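Long-range contacts in galactan 1,3-beta-galactosidase (Phanerochaete chrysosporium, PDB 7BYS), which probably releases galactose from the non-reducing ends of beta-1,3-galactan and carries a family 35 carbohydrate-binding module beside its catalytic domain: residues A[357-362]-A[381-386]; A[366-371]-A[414-419]. One frame throughout, in Å; residues are numbered along the deposited sequence.

Contact 1 of 2, residues A[357-362]-A[381-386]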
ATOM      1  N   LEU A 357      -2.300  -8.289  15.601  1.00  8.28           N
ATOM      2  CA  LEU A 357      -2.265  -7.573  16.871  1.00  9.34           C
ATOM      3  C   LEU A 357      -2.970  -6.233  16.682  1.00 10.27           C
ATOM      4  O   LEU A 357      -2.509  -5.393  15.901  1.00  8.94           O
ATOM      5  CB  LEU A 357      -0.824  -7.362  17.338  1.00 11.44           C
ATOM      6  CG  LEU A 357       0.141  -8.548  17.273  1.00  9.06           C
ATOM      7  CD1 LEU A 357       1.515  -8.140  17.806  1.00 13.22           C
ATOM      8  CD2 LEU A 357      -0.410  -9.740  18.023  1.00 12.50           C
ATOM      9  N   TYR A 358      -4.097  -6.052  17.372  1.00  7.95           N
ATOM     10  CA  TYR A 358      -4.859  -4.807  17.323  1.00  8.47           C
ATOM     11  C   TYR A 358      -4.426  -3.929  18.488  1.00  9.16           C
ATOM     12  O   TYR A 358      -4.526  -4.333  19.653  1.00 10.33           O
ATOM     13  CB  TYR A 358      -6.357  -5.091  17.387  1.00  8.79           C
ATOM     14  CG  TYR A 358      -6.918  -5.617  16.093  1.00  8.05           C
ATOM     15  CD1 TYR A 358      -6.617  -6.903  15.642  1.00  9.85           C
ATOM     16  CD2 TYR A 358      -7.755  -4.825  15.320  1.00 10.39           C
ATOM     17  CE1 TYR A 358      -7.123  -7.368  14.427  1.00  9.51           C
ATOM     18  CE2 TYR A 358      -8.267  -5.285  14.119  1.00  9.73           C
ATOM     19  CZ  TYR A 358      -7.938  -6.547  13.685  1.00 10.35           C
ATOM     20  OH  TYR A 358      -8.463  -6.977  12.484  1.00 11.81           O
ATOM     21  N   PHE A 359      -3.935  -2.734  18.185  1.00  9.33           N
ATOM     22  CA  PHE A 359      -3.332  -1.883  19.200  1.00  8.44           C
ATOM     23  C   PHE A 359      -3.653  -0.427  18.883  1.00  8.17           C
ATOM     24  O   PHE A 359      -4.026  -0.080  17.758  1.00  9.04           O
ATOM     25  CB  PHE A 359      -1.804  -2.071  19.216  1.00 10.74           C
ATOM     26  CG  PHE A 359      -1.153  -1.585  17.955  1.00 10.01           C
ATOM     27  CD1 PHE A 359      -0.740  -0.267  17.842  1.00  9.33           C
ATOM     28  CD2 PHE A 359      -1.041  -2.425  16.852  1.00 11.38           C
ATOM     29  CE1 PHE A 359      -0.186   0.197  16.667  1.00 10.81           C
ATOM     30  CE2 PHE A 359      -0.484  -1.969  15.673  1.00 11.58           C
ATOM     31  CZ  PHE A 359      -0.060  -0.654  15.580  1.00 11.34           C
ATOM     32  N   ALA A 360      -3.487   0.435  19.880  1.00  9.13           N
ATOM     33  CA  ALA A 360      -3.538   1.877  19.689  1.00  9.76           C
ATOM     34  C   ALA A 360      -2.201   2.459  20.115  1.00  9.51           C
ATOM     35  O   ALA A 360      -1.654   2.077  21.153  1.00 10.17           O
ATOM     36  CB  ALA A 360      -4.669   2.501  20.519  1.00 12.05           C
ATOM     37  N   ASN A 361      -1.664   3.368  19.313  1.00  9.91           N
ATOM     38  CA  ASN A 361      -0.394   4.023  19.629  1.00 10.68           C
ATOM     39  C   ASN A 361      -0.581   5.504  19.321  1.00  9.38           C
ATOM     40  O   ASN A 361      -0.498   5.914  18.158  1.00 10.10           O
ATOM     41  CB  ASN A 361       0.742   3.422  18.812  1.00 10.29           C
ATOM     42  CG  ASN A 361       2.048   4.184  18.958  1.00  9.31           C
ATOM     43  OD1 ASN A 361       2.198   5.044  19.832  1.00 10.11           O
ATOM     44  ND2 ASN A 361       3.005   3.870  18.101  1.00 10.76           N
ATOM     45  N   GLY A 362      -0.820   6.303  20.360  1.00 10.45           N
ATOM     46  CA  GLY A 362      -1.044   7.719  20.156  1.00 11.55           C
ATOM     47  C   GLY A 362       0.192   8.572  19.997  1.00 10.97           C
ATOM     48  O   GLY A 362       0.069   9.800  19.908  1.00 11.49           O
ATOM     49  N   VAL A 381       7.773  -6.880  17.488  1.00 13.58           N
ATOM     50  CA  VAL A 381       6.826  -6.492  16.446  1.00 11.43           C
ATOM     51  C   VAL A 381       6.681  -4.974  16.443  1.00 11.31           C
ATOM     52  O   VAL A 381       6.368  -4.373  17.476  1.00 12.44           O
ATOM     53  CB  VAL A 381       5.463  -7.178  16.639  1.00 11.99           C
ATOM     54  CG1 VAL A 381       4.515  -6.762  15.530  1.00 14.42           C
ATOM     55  CG2 VAL A 381       5.620  -8.699  16.640  1.00 16.10           C
ATOM     56  N   ASP A 382       6.891  -4.359  15.279  1.00 11.54           N
ATOM     57  CA  ASP A 382       6.768  -2.913  15.146  1.00 11.66           C
ATOM     58  C   ASP A 382       5.306  -2.498  15.221  1.00 13.31           C
ATOM     59  O   ASP A 382       4.434  -3.124  14.608  1.00 14.02           O
ATOM     60  CB  ASP A 382       7.282  -2.477  13.777  1.00 12.04           C
ATOM     61  CG  ASP A 382       8.777  -2.635  13.628  1.00 23.05           C
ATOM     62  OD1 ASP A 382       9.505  -2.404  14.616  1.00 25.01           O
ATOM     63  OD2 ASP A 382       9.214  -2.977  12.504  1.00 26.11           O
ATOM     64  N   GLN A 383       5.047  -1.406  15.943  1.00 10.83           N
ATOM     65  CA  GLN A 383       3.705  -0.856  16.130  1.00 10.87           C
ATOM     66  C   GLN A 383       3.698   0.590  15.650  1.00  9.91           C
ATOM     67  O   GLN A 383       4.047   1.517  16.406  1.00 10.38           O
ATOM     68  CB  GLN A 383       3.266  -0.977  17.589  1.00  9.86           C
ATOM     69  CG  GLN A 383       3.147  -2.425  18.020  1.00  9.65           C
ATOM     70  CD  GLN A 383       2.831  -2.566  19.494  1.00  9.97           C
ATOM     71  OE1 GLN A 383       3.548  -2.042  20.341  1.00 12.13           O
ATOM     72  NE2 GLN A 383       1.734  -3.240  19.802  1.00 11.32           N
ATOM     73  N   PRO A 384       3.294   0.831  14.402  1.00  9.32           N
ATOM     74  CA  PRO A 384       3.238   2.206  13.894  1.00 10.81           C
ATOM     75  C   PRO A 384       2.342   3.085  14.755  1.00 10.58           C
ATOM     76  O   PRO A 384       1.442   2.610  15.461  1.00 10.63           O
ATOM     77  CB  PRO A 384       2.644   2.043  12.485  1.00 13.14           C
ATOM     78  CG  PRO A 384       2.961   0.626  12.089  1.00 12.22           C
ATOM     79  CD  PRO A 384       2.929  -0.171  13.382  1.00 10.75           C
ATOM     80  N   ASP A 385       2.585   4.398  14.679  1.00  9.41           N
ATOM     81  CA  ASP A 385       1.622   5.348  15.222  1.00  9.63           C
ATOM     82  C   ASP A 385       0.257   5.062  14.608  1.00  9.30           C
ATOM     83  O   ASP A 385       0.145   4.839  13.403  1.00 10.81           O
ATOM     84  CB  ASP A 385       2.057   6.779  14.896  1.00 11.81           C
ATOM     85  CG  ASP A 385       2.309   7.008  13.411  1.00 12.67           C
ATOM     86  OD1 ASP A 385       3.258   6.418  12.860  1.00 13.26           O
ATOM     87  OD2 ASP A 385       1.553   7.793  12.796  1.00 13.75           O
ATOM     88  N   SER A 386      -0.775   5.011  15.432  1.00  9.09           N
ATOM     89  CA  SER A 386      -2.085   4.634  14.926  1.00 10.24           C
ATOM     90  C   SER A 386      -2.990   5.817  14.604  1.00  9.37           C
ATOM     91  O   SER A 386      -4.050   5.616  14.003  1.00 12.00           O
ATOM     92  CB  SER A 386      -2.767   3.662  15.890  1.00 10.16           C
ATOM     93  OG  SER A 386      -3.175   4.373  17.048  1.00 10.08           O
TER
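The tight end of this contact lies where strands 352-360 and 379-383, from opposing sheets of the carbohydrate-binding module, run out into loops. Here Asn361 and Ser386 share one backbone bond and one bond from backbone to hydroxyl. Ser386 N donates to Asn361 O at 2.9 Å, almost straight at 171° and on a carbonyl lone pair; Asn361 N gives its hydrogen to Ser386 OG, also at 2.9 Å. Serine suits the spot because its short hydroxyl, held between backbone N and carbonyl carbon, can take that N-H while donating to Val391 O. Asn361 has CG anti to its backbone N (chi1 172°), which carries the amide across the gap: ND2 lies 3.1 Å from Gln383 O, approaching from above the carbonyl plane, and makes a weak bond to Pro384 O at 3.3 Å. Thr365 O also accepts from ND2, and OD1 is bound by Asp363 N, so the buried amide is fixed at both ends.

Next comes Phe359, a flat ring wedged between the sheets. Gln383 CB sits over one face, 4.0 Å from the ring centroid, in a CH-pi contact displaced toward the rim. Pro384 O meets the ring edge in plane, while Pro384 CD touches Phe359 CZ at 3.7 Å. The Gln383 chain slides past the ring in the opposite direction, its amide tilted 43° to the ring and its OE1 bound by Ala419 N. Farther back the packing between these two segments thins to Leu357 CD1 and Val381 CG1, tip to tip at 4.0 Å, and strand 367-373 fills in against both residues. Gly362, at the other extreme, is exposed and barely touches the partner segment.

The chemistry thus changes from polar at the loops to apolar along the strands, and the directional loop bonds would set how the two segments are positioned.

Contact 2 of 2, residues A[366-371]-A[414-419]. With NAG (2-acetamido-2-deoxy-beta-D-glucopyranose), chain E.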
ATOM      1  N   TYR A 366       6.819   5.342  16.175  1.00 11.55           N
ATOM      2  CA  TYR A 366       6.541   3.925  16.353  1.00 11.81           C
ATOM      3  C   TYR A 366       6.857   3.483  17.776  1.00 12.77           C
ATOM      4  O   TYR A 366       7.727   4.037  18.451  1.00 12.41           O
ATOM      5  CB  TYR A 366       7.445   3.100  15.442  1.00 11.62           C
ATOM      6  CG  TYR A 366       6.959   2.923  14.027  1.00 12.62           C
ATOM      7  CD1 TYR A 366       6.460   3.991  13.298  1.00 12.33           C
ATOM      8  CD2 TYR A 366       6.991   1.675  13.424  1.00 12.64           C
ATOM      9  CE1 TYR A 366       6.022   3.822  11.991  1.00 13.99           C
ATOM     10  CE2 TYR A 366       6.562   1.492  12.122  1.00 15.36           C
ATOM     11  CZ  TYR A 366       6.072   2.564  11.416  1.00 13.83           C
ATOM     12  OH  TYR A 366       5.637   2.363  10.116  1.00 17.69           O
ATOM     13  N   ARG A 367       6.138   2.464  18.221  1.00 10.43           N
ATOM     14  CA  ARG A 367       6.520   1.655  19.368  1.00  9.82           C
ATOM     15  C   ARG A 367       6.782   0.238  18.870  1.00 11.35           C
ATOM     16  O   ARG A 367       6.741  -0.038  17.669  1.00 11.02           O
ATOM     17  CB  ARG A 367       5.420   1.687  20.430  1.00 10.87           C
ATOM     18  CG  ARG A 367       5.202   3.065  21.021  1.00 11.19           C
ATOM     19  CD  ARG A 367       4.302   2.975  22.226  1.00 15.52           C
ATOM     20  NE  ARG A 367       3.997   4.296  22.766  1.00 14.10           N
ATOM     21  CZ  ARG A 367       3.446   4.507  23.954  1.00 16.29           C
ATOM     22  NH1 ARG A 367       3.154   3.485  24.755  1.00 16.62           N
ATOM     23  NH2 ARG A 367       3.193   5.747  24.349  1.00 17.31           N
ATOM     24  N   ASN A 368       7.053  -0.674  19.796  1.00 12.29           N
ATOM     25  CA  ASN A 368       7.110  -2.087  19.445  1.00 12.79           C
ATOM     26  C   ASN A 368       6.713  -2.894  20.663  1.00 11.32           C
ATOM     27  O   ASN A 368       6.609  -2.372  21.773  1.00 11.88           O
ATOM     28  CB  ASN A 368       8.502  -2.496  18.982  1.00 16.93           C
ATOM     29  CG  ASN A 368       9.537  -1.775  19.724  1.00 18.76           C
ATOM     30  OD1 ASN A 368       9.745  -2.034  20.907  1.00 20.03           O
ATOM     31  ND2 ASN A 368      10.185  -0.824  19.065  1.00 23.53           N
ATOM     32  N   VAL A 369       6.482  -4.181  20.436  1.00 10.71           N
ATOM     33  CA  VAL A 369       6.035  -5.084  21.489  1.00 11.24           C
ATOM     34  C   VAL A 369       6.764  -6.410  21.316  1.00 13.12           C
ATOM     35  O   VAL A 369       6.915  -6.908  20.196  1.00 11.87           O
ATOM     36  CB  VAL A 369       4.495  -5.242  21.496  1.00 11.36           C
ATOM     37  CG1 VAL A 369       3.993  -5.947  20.230  1.00 10.62           C
ATOM     38  CG2 VAL A 369       4.032  -5.971  22.779  1.00 11.36           C
ATOM     39  N   THR A 370       7.246  -6.966  22.424  1.00 10.74           N
ATOM     40  CA  THR A 370       7.802  -8.312  22.397  1.00 10.19           C
ATOM     41  C   THR A 370       6.672  -9.335  22.462  1.00 11.20           C
ATOM     42  O   THR A 370       5.678  -9.149  23.174  1.00 12.02           O
ATOM     43  CB  THR A 370       8.731  -8.536  23.593  1.00 11.66           C
ATOM     44  OG1 THR A 370       7.981  -8.378  24.801  1.00 13.83           O
ATOM     45  CG2 THR A 370       9.900  -7.562  23.572  1.00 15.35           C
ATOM     46  N   VAL A 371       6.836 -10.428  21.718  1.00 11.04           N
ATOM     47  CA  VAL A 371       5.842 -11.493  21.630  1.00 12.99           C
ATOM     48  C   VAL A 371       6.558 -12.823  21.852  1.00 14.46           C
ATOM     49  O   VAL A 371       7.509 -13.152  21.129  1.00 13.71           O
ATOM     50  CB  VAL A 371       5.108 -11.495  20.275  1.00 12.94           C
ATOM     51  CG1 VAL A 371       4.043 -12.576  20.246  1.00 14.03           C
ATOM     52  CG2 VAL A 371       4.482 -10.127  19.986  1.00 13.46           C
ATOM     53  N   GLN A 414      11.157  -5.731  27.789  1.00 20.05           N
ATOM     54  CA  GLN A 414      11.417  -4.510  27.040  1.00 17.47           C
ATOM     55  C   GLN A 414      11.389  -3.323  27.988  1.00 15.62           C
ATOM     56  O   GLN A 414      10.490  -3.208  28.828  1.00 18.24           O
ATOM     57  CB  GLN A 414      10.460  -4.326  25.849  1.00 19.41           C
ATOM     58  CG  GLN A 414       9.002  -4.218  26.209  1.00 15.47           C
ATOM     59  CD  GLN A 414       8.103  -4.090  24.973  1.00 15.24           C
ATOM     60  OE1 GLN A 414       7.398  -5.029  24.601  1.00 14.89           O
ATOM     61  NE2 GLN A 414       8.135  -2.919  24.334  1.00 18.04           N
ATOM     62  N   SER A 415      12.399  -2.461  27.858  1.00 17.43           N
ATOM     63  CA  SER A 415      12.525  -1.278  28.696  1.00 22.25           C
ATOM     64  C   SER A 415      11.507  -0.209  28.329  1.00 24.36           C
ATOM     65  O   SER A 415      11.039   0.530  29.204  1.00 24.50           O
ATOM     66  CB  SER A 415      13.940  -0.715  28.549  1.00 26.18           C
ATOM     67  OG  SER A 415      14.219   0.222  29.570  1.00 41.54           O
ATOM     68  N   ASN A 416      11.164  -0.110  27.048  1.00 19.99           N
ATOM     69  CA  ASN A 416      10.228   0.881  26.550  1.00 19.35           C
ATOM     70  C   ASN A 416       8.793   0.380  26.686  1.00 16.66           C
ATOM     71  O   ASN A 416       8.526  -0.824  26.726  1.00 16.98           O
ATOM     72  CB  ASN A 416      10.515   1.156  25.072  1.00 19.99           C
ATOM     73  CG  ASN A 416      10.548  -0.125  24.231  1.00 27.76           C
ATOM     74  OD1 ASN A 416      11.248  -1.082  24.557  1.00 27.82           O
ATOM     75  ND2 ASN A 416       9.790  -0.140  23.143  1.00 27.30           N
ATOM     76  N   TYR A 417       7.856   1.324  26.749  1.00 14.90           N
ATOM     77  CA  TYR A 417       6.443   0.971  26.721  1.00 15.25           C
ATOM     78  C   TYR A 417       6.025   0.552  25.313  1.00 14.26           C
ATOM     79  O   TYR A 417       6.329   1.234  24.326  1.00 14.34           O
ATOM     80  CB  TYR A 417       5.596   2.161  27.157  1.00 16.49           C
ATOM     81  CG  TYR A 417       5.617   2.421  28.642  1.00 17.35           C
ATOM     82  CD1 TYR A 417       4.950   1.582  29.522  1.00 18.17           C
ATOM     83  CD2 TYR A 417       6.301   3.508  29.163  1.00 22.24           C
ATOM     84  CE1 TYR A 417       4.965   1.819  30.886  1.00 20.15           C
ATOM     85  CE2 TYR A 417       6.318   3.754  30.527  1.00 23.93           C
ATOM     86  CZ  TYR A 417       5.651   2.908  31.379  1.00 25.68           C
ATOM     87  OH  TYR A 417       5.670   3.153  32.736  1.00 27.11           O
ATOM     88  N   ALA A 418       5.316  -0.573  25.228  1.00 11.35           N
ATOM     89  CA  ALA A 418       4.679  -0.996  23.991  1.00 12.27           C
ATOM     90  C   ALA A 418       3.411  -0.183  23.768  1.00  9.62           C
ATOM     91  O   ALA A 418       2.993   0.608  24.615  1.00 11.74           O
ATOM     92  CB  ALA A 418       4.317  -2.484  24.055  1.00 13.14           C
ATOM     93  N   ALA A 419       2.786  -0.381  22.611  1.00 10.85           N
ATOM     94  CA  ALA A 419       1.487   0.237  22.411  1.00 10.56           C
ATOM     95  C   ALA A 419       0.423  -0.472  23.247  1.00 11.35           C
ATOM     96  O   ALA A 419       0.622  -1.581  23.747  1.00 13.53           O
ATOM     97  CB  ALA A 419       1.086   0.211  20.929  1.00 11.72           C
TER
HETATM   98  C1  NAG E 502      11.158   0.007  19.707  1.00 28.00           C
HETATM   99  C2  NAG E 502      12.318   0.412  18.810  1.00 25.29           C
HETATM  100  C3  NAG E 502      13.169   1.450  19.456  1.00 34.72           C
HETATM  101  C4  NAG E 502      12.369   2.645  19.890  1.00 35.59           C
HETATM  102  C5  NAG E 502      11.219   2.239  20.806  1.00 31.43           C
HETATM  103  C6  NAG E 502      10.367   3.441  21.087  1.00 31.92           C
HETATM  104  C7  NAG E 502      13.282  -1.284  17.149  1.00 34.98           C
HETATM  105  C8  NAG E 502      14.108  -2.540  16.846  1.00 29.73           C
HETATM  106  N2  NAG E 502      13.127  -0.817  18.525  1.00 29.70           N
HETATM  107  O3  NAG E 502      14.177   1.875  18.498  1.00 42.43           O
HETATM  108  O4  NAG E 502      13.197   3.563  20.608  1.00 39.38           O
HETATM  109  O5  NAG E 502      10.385   1.211  20.174  1.00 26.82           O
HETATM  110  O6  NAG E 502       9.356   3.084  21.994  1.00 34.64           O
HETATM  111  O7  NAG E 502      12.769  -0.688  16.262  1.00 41.02           O
HETATM  112  O   HOH W   1      11.892  -2.820  22.588  1.00 31.05           O
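Arg367 opens the contact with a long side chain extended from CG to NE, lying alongside Tyr417 and pointing the same way. Its CD passes 3.4 Å from Tyr417 O. Farther out, Arg367 NH1 donates to Ala418 O at 2.9 Å; the oxygen lies in the guanidinium plane, though the donor stands well above the carbonyl plane. Asp363 forms a salt bridge with NE, leaving the guanidinium gripped on two sides; this arginine is part of a beta-D-galactose site, and here NH2 binds a citrate probably left from crystallisation.

Asn368 bears the glycan, ND2 being joined to NAG C1. Its OD1, a carbonyl oxygen, accepts from Asn416 ND2 at 2.9 Å, the two amides crossing with planes 65° apart, and from a water that bridges to Asn416 OD1. The main-chain Asn368 O receives Gln414 NE2 at 3.0 Å and 173°. Val369 is the apolar step: the small Ala418 CB packs on its CG2 at 3.7 Å and also lies close to Asn368 O. At Thr370 the backbone N donates to Gln414 OE1 at 2.9 Å.

Gln414 thus offers one donor and one acceptor, somewhat as a neighbouring strand would, though both donors stand above the acceptor planes. CG between N and the carbonyl carbon (chi1 61°), then an extended chain, brings the amide alongside. An alanine here would remove both bonds, and would probably leave the Asn368 carbonyl and the Thr370 N-H short of partners and loosen the loop.

Strand 367-373 lies between strands 405-410 and 379-383 in one sheet. Residues 414-419 belong to the loop leading from 405-410 to strand 420-426 of the facing sheet, so the glutamine meets 367-373 on its 405-410 side, where that strand's backbone has turned away.

Overall arrangement
Contact 1 is the buried one, spanning the two sheets of the beta-sandwich module, whereas contact 2 is partly buried and ties a loop to a strand beside the glycan and the galactose site. They share a sheet: strands 379-383 and 367-373 are neighbours in it, linked by probable backbone bonds from Gln383 N to Arg367 O and from Val381 N to Val369 O. Contact 1 accordingly sets a buried ring and aliphatic groups beside a few enclosed polar bonds, while contact 2, nearer the surface, has a guanidinium, a glycan-bearing asparagine and a bridging water. Gln383 belongs to both, its aliphatic part in contact 1 and its amide oxygen tied to the 414-419 loop.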